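Local coordinates for sortase family protein (PDB 4D7W), which probably acts as a class C sortase, a cysteine transpeptidase that joins pilin subunits during assembly of the type 2B pilus of group B Streptococcus, at residues A[65-68]-A[73-76]; A[6-11]-A[135-140]; A[54-59]-A[77-82]. All coordinates share one frame; numbering follows the deposited sequence.

Contact 1. Residues A[65-68]-A[73-76]; sequences YISI and IKLP
Ile66 and Leu75 form a hydrogen-bonded pair of an antiparallel beta hairpin in the sortase beta-barrel; segments 65-68 and 73-76 make 171° between their directions, axes 4.6 Å apart at the closest. Ile66 N donates to Leu75 O at 2.8 Å, and Leu75 N returns a bond to Ile66 O. Toward the turn, Ile68 N reaches Ile73 O at 2.9 Å, whereas the reciprocal bond from Ile73 N to Ile68 O is weak at 3.4 Å. The more enclosed part is the face bearing Ile66, Ile68, Ile73 and Leu75, where the three isoleucines are buried. There Ile68 CB meets Ile73 CB at 4.2 Å, and both Ile66 and Ile68 pack onward against Leu171 and Trp133. The opposite face, with Tyr65, Ser67, Lys74 and Pro76, opens at its lysine end: Lys74 is exposed and Tyr65 and Ser67 partly so, while Pro76 is buried and touched by Ala4 and Ile5 of helix 3-13. Lys74 sends CG out anti to its backbone N (chi1 -171°), placing this methylene alongside both side chains of the neighbouring strand. The Tyr65 ring meets it obliquely, CD2 lying 3.9 Å from Lys74 CG, while Ser67 OG approaches the same CG to 3.8 Å.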
# COMPACT_ATOMS: atom_id res chain seq x y z
N TYR A 65 -7.09 -3.88 3.14
CA TYR A 65 -7.68 -3.50 1.87
C TYR A 65 -7.72 -2.00 1.71
O TYR A 65 -7.75 -1.25 2.69
CB TYR A 65 -9.09 -4.09 1.73
CG TYR A 65 -10.10 -3.67 2.78
CD1 TYR A 65 -10.22 -4.35 3.99
CD2 TYR A 65 -10.98 -2.61 2.54
CE1 TYR A 65 -11.16 -3.97 4.94
CE2 TYR A 65 -11.93 -2.22 3.49
CZ TYR A 65 -12.01 -2.91 4.68
OH TYR A 65 -12.95 -2.51 5.62
N ILE A 66 -7.71 -1.57 0.45
CA ILE A 66 -7.70 -0.16 0.11
C ILE A 66 -9.04 0.24 -0.50
O ILE A 66 -9.67 -0.55 -1.21
CB ILE A 66 -6.56 0.18 -0.86
CG1 ILE A 66 -6.52 1.69 -1.13
CG2 ILE A 66 -6.71 -0.61 -2.16
CD1 ILE A 66 -5.40 2.09 -2.08
N SER A 67 -9.48 1.45 -0.19
CA SER A 67 -10.76 1.98 -0.66
C SER A 67 -10.55 3.32 -1.33
O SER A 67 -9.97 4.23 -0.73
CB SER A 67 -11.75 2.15 0.49
OG SER A 67 -12.11 0.90 1.04
N ILE A 68 -11.04 3.44 -2.56
CA ILE A 68 -10.91 4.67 -3.33
C ILE A 68 -12.27 5.02 -3.90
O ILE A 68 -12.53 4.80 -5.10
CB ILE A 68 -9.89 4.54 -4.46
CG1 ILE A 68 -8.64 3.82 -3.95
CG2 ILE A 68 -9.55 5.91 -5.03
CD1 ILE A 68 -7.59 3.63 -5.01
N ILE A 73 -13.20 1.63 -6.17
CA ILE A 73 -12.27 0.55 -5.96
C ILE A 73 -12.27 0.16 -4.49
O ILE A 73 -12.15 1.01 -3.59
CB ILE A 73 -10.84 0.94 -6.39
CG1 ILE A 73 -10.76 1.14 -7.90
CG2 ILE A 73 -9.83 -0.10 -5.90
CD1 ILE A 73 -11.07 -0.11 -8.73
N LYS A 74 -12.39 -1.14 -4.25
CA LYS A 74 -12.16 -1.70 -2.93
C LYS A 74 -11.47 -3.04 -3.18
O LYS A 74 -12.09 -3.96 -3.71
CB LYS A 74 -13.46 -1.87 -2.15
CG LYS A 74 -13.22 -2.25 -0.69
CD LYS A 74 -14.52 -2.33 0.11
CE LYS A 74 -15.06 -3.77 0.19
NZ LYS A 74 -15.96 -4.00 1.37
N LEU A 75 -10.18 -3.11 -2.86
CA LEU A 75 -9.37 -4.29 -3.17
C LEU A 75 -8.49 -4.69 -2.01
O LEU A 75 -8.05 -3.83 -1.24
CB LEU A 75 -8.49 -4.04 -4.40
CG LEU A 75 -9.13 -3.90 -5.77
CD1 LEU A 75 -8.11 -3.33 -6.75
CD2 LEU A 75 -9.62 -5.24 -6.26
N PRO A 76 -8.22 -6.00 -1.90
CA PRO A 76 -7.30 -6.51 -0.87
C PRO A 76 -5.85 -6.15 -1.19
O PRO A 76 -5.46 -6.16 -2.36
CB PRO A 76 -7.53 -8.03 -0.92
CG PRO A 76 -8.06 -8.30 -2.31
CD PRO A 76 -8.86 -7.07 -2.68

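Contact 2. Residues A[6-11]-A[135-140]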
# COMPACT_ATOMS: atom_id res chain seq x y z
N MET A 6 -13.86 -10.19 2.69
CA MET A 6 -14.80 -10.75 3.66
C MET A 6 -14.11 -11.70 4.63
O MET A 6 -14.31 -11.61 5.84
CB MET A 6 -15.95 -11.47 2.95
CG MET A 6 -16.91 -10.54 2.22
SD MET A 6 -18.41 -11.36 1.64
CE MET A 6 -17.75 -12.50 0.42
N ASP A 7 -13.31 -12.62 4.09
CA ASP A 7 -12.56 -13.58 4.91
C ASP A 7 -11.60 -12.89 5.87
O ASP A 7 -11.42 -13.32 7.01
CB ASP A 7 -11.77 -14.55 4.01
CG ASP A 7 -12.67 -15.49 3.24
OD1 ASP A 7 -13.82 -15.73 3.67
OD2 ASP A 7 -12.22 -16.01 2.19
N TYR A 8 -10.95 -11.84 5.39
CA TYR A 8 -10.03 -11.08 6.21
C TYR A 8 -10.77 -10.38 7.35
O TYR A 8 -10.35 -10.45 8.51
CB TYR A 8 -9.30 -10.05 5.37
CG TYR A 8 -8.41 -9.13 6.18
CD1 TYR A 8 -7.08 -9.44 6.43
CD2 TYR A 8 -8.91 -7.92 6.69
CE1 TYR A 8 -6.27 -8.59 7.16
CE2 TYR A 8 -8.11 -7.07 7.42
CZ TYR A 8 -6.80 -7.40 7.66
OH TYR A 8 -6.02 -6.53 8.41
N GLN A 9 -11.87 -9.72 7.01
CA GLN A 9 -12.69 -9.04 8.01
C GLN A 9 -13.16 -10.02 9.07
O GLN A 9 -13.05 -9.74 10.27
CB GLN A 9 -13.90 -8.37 7.35
CG GLN A 9 -13.56 -7.18 6.48
CD GLN A 9 -14.79 -6.61 5.78
OE1 GLN A 9 -15.81 -7.28 5.65
NE2 GLN A 9 -14.69 -5.37 5.33
N ASP A 10 -13.70 -11.15 8.63
CA ASP A 10 -14.23 -12.15 9.54
C ASP A 10 -13.15 -12.66 10.50
O ASP A 10 -13.42 -12.91 11.68
CB ASP A 10 -14.84 -13.32 8.76
CG ASP A 10 -16.14 -12.92 8.08
OD1 ASP A 10 -16.62 -11.79 8.34
OD2 ASP A 10 -16.71 -13.73 7.32
N ARG A 11 -11.94 -12.81 10.00
CA ARG A 11 -10.85 -13.27 10.84
C ARG A 11 -10.51 -12.24 11.91
O ARG A 11 -10.38 -12.56 13.09
CB ARG A 11 -9.63 -13.56 9.99
CG ARG A 11 -8.52 -14.20 10.75
CD ARG A 11 -8.43 -15.64 10.37
NE ARG A 11 -7.14 -16.21 10.73
CZ ARG A 11 -6.80 -17.47 10.49
NH1 ARG A 11 -7.66 -18.28 9.89
NH2 ARG A 11 -5.60 -17.91 10.85
N VAL A 135 -6.83 3.01 3.67
CA VAL A 135 -6.46 1.62 3.79
C VAL A 135 -6.98 1.17 5.15
O VAL A 135 -6.91 1.90 6.15
CB VAL A 135 -4.93 1.40 3.66
CG1 VAL A 135 -4.45 1.77 2.24
CG2 VAL A 135 -4.20 2.22 4.65
N SER A 136 -7.57 -0.02 5.18
CA SER A 136 -8.12 -0.58 6.39
C SER A 136 -7.24 -1.74 6.79
O SER A 136 -7.01 -2.64 5.99
CB SER A 136 -9.56 -1.02 6.18
OG SER A 136 -10.30 0.07 5.65
N ILE A 137 -6.71 -1.68 8.00
CA ILE A 137 -5.76 -2.68 8.47
C ILE A 137 -6.21 -3.10 9.87
O ILE A 137 -6.31 -2.26 10.77
CB ILE A 137 -4.32 -2.13 8.45
CG1 ILE A 137 -3.87 -1.89 7.00
CG2 ILE A 137 -3.36 -3.06 9.17
CD1 ILE A 137 -2.77 -0.89 6.87
N LEU A 138 -6.52 -4.38 10.04
CA LEU A 138 -7.14 -4.84 11.28
C LEU A 138 -8.42 -4.04 11.54
O LEU A 138 -9.28 -3.91 10.66
CB LEU A 138 -6.16 -4.71 12.45
CG LEU A 138 -4.87 -5.52 12.21
CD1 LEU A 138 -3.95 -5.45 13.40
CD2 LEU A 138 -5.20 -6.96 11.88
N ASN A 139 -8.54 -3.48 12.74
CA ASN A 139 -9.72 -2.71 13.09
C ASN A 139 -9.55 -1.20 12.87
O ASN A 139 -10.32 -0.40 13.41
CB ASN A 139 -10.09 -2.97 14.56
CG ASN A 139 -9.01 -2.48 15.53
OD1 ASN A 139 -7.81 -2.59 15.26
ND2 ASN A 139 -9.44 -1.94 16.68
N GLU A 140 -8.54 -0.80 12.11
CA GLU A 140 -8.24 0.62 12.02
C GLU A 140 -8.23 1.17 10.61
O GLU A 140 -8.05 0.45 9.64
CB GLU A 140 -6.89 0.89 12.68
CG GLU A 140 -7.03 1.04 14.20
CD GLU A 140 -5.77 0.68 14.95
OE1 GLU A 140 -4.82 0.22 14.29
OE2 GLU A 140 -5.74 0.86 16.18
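The N-terminal helix 3-13 is tied to the tip of a beta hairpin of the sortase domain by one side chain, Tyr8, whose hydroxyl meets the backbone of Leu138. Leu138 N donates to Tyr8 OH over 2.7 Å with an N-H...O angle of 163°, a short and fairly straight bond. The amide lies at the edge of the tyrosine ring and in its plane, so the contact is made by the phenol oxygen and not by a ring face. Tyr8 reaches this far because its CG stands anti to the backbone N (chi1 175°), which extends the ring from the helix toward the hairpin. Tyr8 is buried, and its hydroxyl accepts an amide of the turn.

That turn is type II', running from Ile137 to Glu140 and joining strands 132-137 and 140-152 of the barrel. Leu138 occupies its first corner with a positive phi of 56°, and the ends are closed by reciprocal backbone bonds, Ile137 N to Glu140 O and Glu140 N to Ile137 O, each 3.0 Å. Although the CB of Leu138 starts away from the helix, its branch bends back: CD2 comes to 3.6 Å from Tyr8 OH, a van der Waals contact of the methyl with the hydroxyl oxygen. Ile137 takes part mainly through its carbonyl carbon, C, 3.7 Å from Tyr8 OH. Ile57 touches both Tyr8 and Leu138, while Ile23 and Ile24 of helix 17-31 pack against Leu138.

Contact 3. Residues A[54-59]-A[77-82]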
# COMPACT_ATOMS: atom_id res chain seq x y z
N GLN A 54 5.02 -9.28 9.06
CA GLN A 54 4.38 -8.06 9.54
C GLN A 54 2.95 -8.00 9.01
O GLN A 54 2.72 -8.35 7.86
CB GLN A 54 5.17 -6.81 9.12
CG GLN A 54 6.58 -6.75 9.70
CD GLN A 54 6.58 -6.52 11.22
OE1 GLN A 54 5.59 -6.05 11.77
NE2 GLN A 54 7.68 -6.84 11.88
N LEU A 55 2.02 -7.56 9.85
CA LEU A 55 0.61 -7.37 9.47
C LEU A 55 0.00 -8.65 8.88
O LEU A 55 -0.83 -8.60 7.98
CB LEU A 55 0.48 -6.21 8.46
CG LEU A 55 0.93 -4.87 9.04
CD1 LEU A 55 0.75 -3.75 8.01
CD2 LEU A 55 0.15 -4.58 10.29
N ALA A 56 0.44 -9.80 9.39
CA ALA A 56 -0.01 -11.07 8.85
C ALA A 56 -0.91 -11.75 9.86
O ALA A 56 -0.50 -11.95 11.01
CB ALA A 56 1.19 -11.97 8.51
N ILE A 57 -2.14 -12.10 9.46
CA ILE A 57 -3.03 -12.83 10.37
C ILE A 57 -3.37 -14.23 9.85
O ILE A 57 -4.18 -14.93 10.46
CB ILE A 57 -4.34 -12.09 10.62
CG1 ILE A 57 -5.20 -12.10 9.35
CG2 ILE A 57 -4.07 -10.66 11.11
CD1 ILE A 57 -6.51 -11.35 9.53
N ASP A 58 -2.77 -14.61 8.73
CA ASP A 58 -2.93 -15.95 8.16
C ASP A 58 -1.83 -16.14 7.14
O ASP A 58 -0.96 -15.30 7.04
CB ASP A 58 -4.33 -16.15 7.55
CG ASP A 58 -4.68 -15.11 6.47
OD1 ASP A 58 -3.79 -14.65 5.72
OD2 ASP A 58 -5.87 -14.74 6.38
N LYS A 59 -1.89 -17.21 6.36
CA LYS A 59 -0.80 -17.47 5.42
C LYS A 59 -1.00 -16.89 4.01
O LYS A 59 -0.23 -17.19 3.10
CB LYS A 59 -0.57 -18.98 5.31
CG LYS A 59 0.03 -19.59 6.57
CD LYS A 59 0.71 -20.91 6.26
CE LYS A 59 1.58 -21.36 7.43
NZ LYS A 59 2.71 -22.24 6.99
N LEU A 77 -5.08 -5.84 -0.15
CA LEU A 77 -3.66 -5.48 -0.24
C LEU A 77 -2.78 -6.63 0.18
O LEU A 77 -2.94 -7.13 1.28
CB LEU A 77 -3.32 -4.30 0.69
CG LEU A 77 -3.80 -2.91 0.34
CD1 LEU A 77 -3.33 -1.95 1.42
CD2 LEU A 77 -3.26 -2.51 -1.02
N TYR A 78 -1.83 -7.03 -0.66
CA TYR A 78 -0.95 -8.14 -0.29
C TYR A 78 0.52 -7.74 -0.12
O TYR A 78 0.97 -6.75 -0.70
CB TYR A 78 -1.08 -9.26 -1.34
CG TYR A 78 -2.41 -9.99 -1.29
CD1 TYR A 78 -3.51 -9.50 -1.97
CD2 TYR A 78 -2.57 -11.15 -0.53
CE1 TYR A 78 -4.74 -10.15 -1.93
CE2 TYR A 78 -3.80 -11.80 -0.47
CZ TYR A 78 -4.87 -11.29 -1.18
OH TYR A 78 -6.09 -11.91 -1.14
N HIS A 79 1.26 -8.52 0.67
CA HIS A 79 2.71 -8.43 0.71
C HIS A 79 3.32 -8.59 -0.68
O HIS A 79 2.97 -9.52 -1.41
CB HIS A 79 3.32 -9.50 1.62
CG HIS A 79 3.08 -9.29 3.09
ND1 HIS A 79 1.89 -9.61 3.71
CD2 HIS A 79 3.88 -8.80 4.07
CE1 HIS A 79 1.96 -9.34 5.00
NE2 HIS A 79 3.16 -8.84 5.25
N GLY A 80 4.23 -7.70 -1.05
CA GLY A 80 5.03 -7.90 -2.25
C GLY A 80 4.25 -7.58 -3.51
O GLY A 80 3.07 -7.27 -3.46
N THR A 81 4.92 -7.66 -4.66
CA THR A 81 4.29 -7.28 -5.92
C THR A 81 4.47 -8.35 -6.99
O THR A 81 4.66 -8.05 -8.16
CB THR A 81 4.87 -5.97 -6.44
OG1 THR A 81 6.29 -6.05 -6.40
CG2 THR A 81 4.43 -4.82 -5.56
N SER A 82 4.39 -9.61 -6.57
CA SER A 82 4.49 -10.74 -7.50
C SER A 82 3.36 -10.70 -8.54
O SER A 82 2.32 -10.08 -8.31
CB SER A 82 4.45 -12.06 -6.73
OG SER A 82 3.28 -12.15 -5.95
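With chi1 at -71°, His79 sets its CG beside the backbone N and anti to the carbonyl carbon; chi2 of 80° then turns the imidazole so that its NE2 edge meets the carbonyl of Gln54. NE2 donates to Gln54 O at 2.7 Å. The acceptor lies in the ring plane and the donor in the carbonyl plane, so each partner atom lies in the plane of the other group, yet the N-H...O angle of 135° shows a bent bond. The oxygen is displaced toward CE1, as the 3.1 Å between His79 CE1 and Gln54 O confirms. Farther along the loop, Leu55 O stands 4.1 Å from the same CE1 at the ring edge, and Ala56 CB approaches CE1 obliquely at 4.5 Å.

On its other nitrogen, ND1, His79 is hydrogen-bonded to Gly61 O, and Tyr51 stacks on it edge-to-face. Two backbone carbonyls and an aromatic neighbour thus fix the rotation of the imidazole, and a proton on each nitrogen, hence a positive charge, is plausible. The Gln54 side chain is engaged elsewhere, with NE2 bonded to Asp50. A side-chain-to-backbone hydrogen bond thus joins strand 73-79 of the sortase beta-barrel to the loop between helix 45-52 and strand 62-68.

How the contacts relate
Contacts 1 and 3 share strand 73-79: contact 1 pairs it with its hairpin neighbour, and contact 3 fastens its far end to the loop before strand 62-68. Leu77 links them by packing on Ile66. Contact 2 reaches the other edge of strand 62-68, where Tyr65 O probably accepts a hydrogen bond from Ser136 N. Contact 1 is partly buried, with repeated backbone bonds and one apolar face. Contacts 2 and 3 are smaller, each with one side-chain-to-backbone bond, but a tyrosine oxygen accepts in the buried contact 2 and a histidine nitrogen donates in the partly buried contact 3. The loop 54-59 lies against both elements of contact 2.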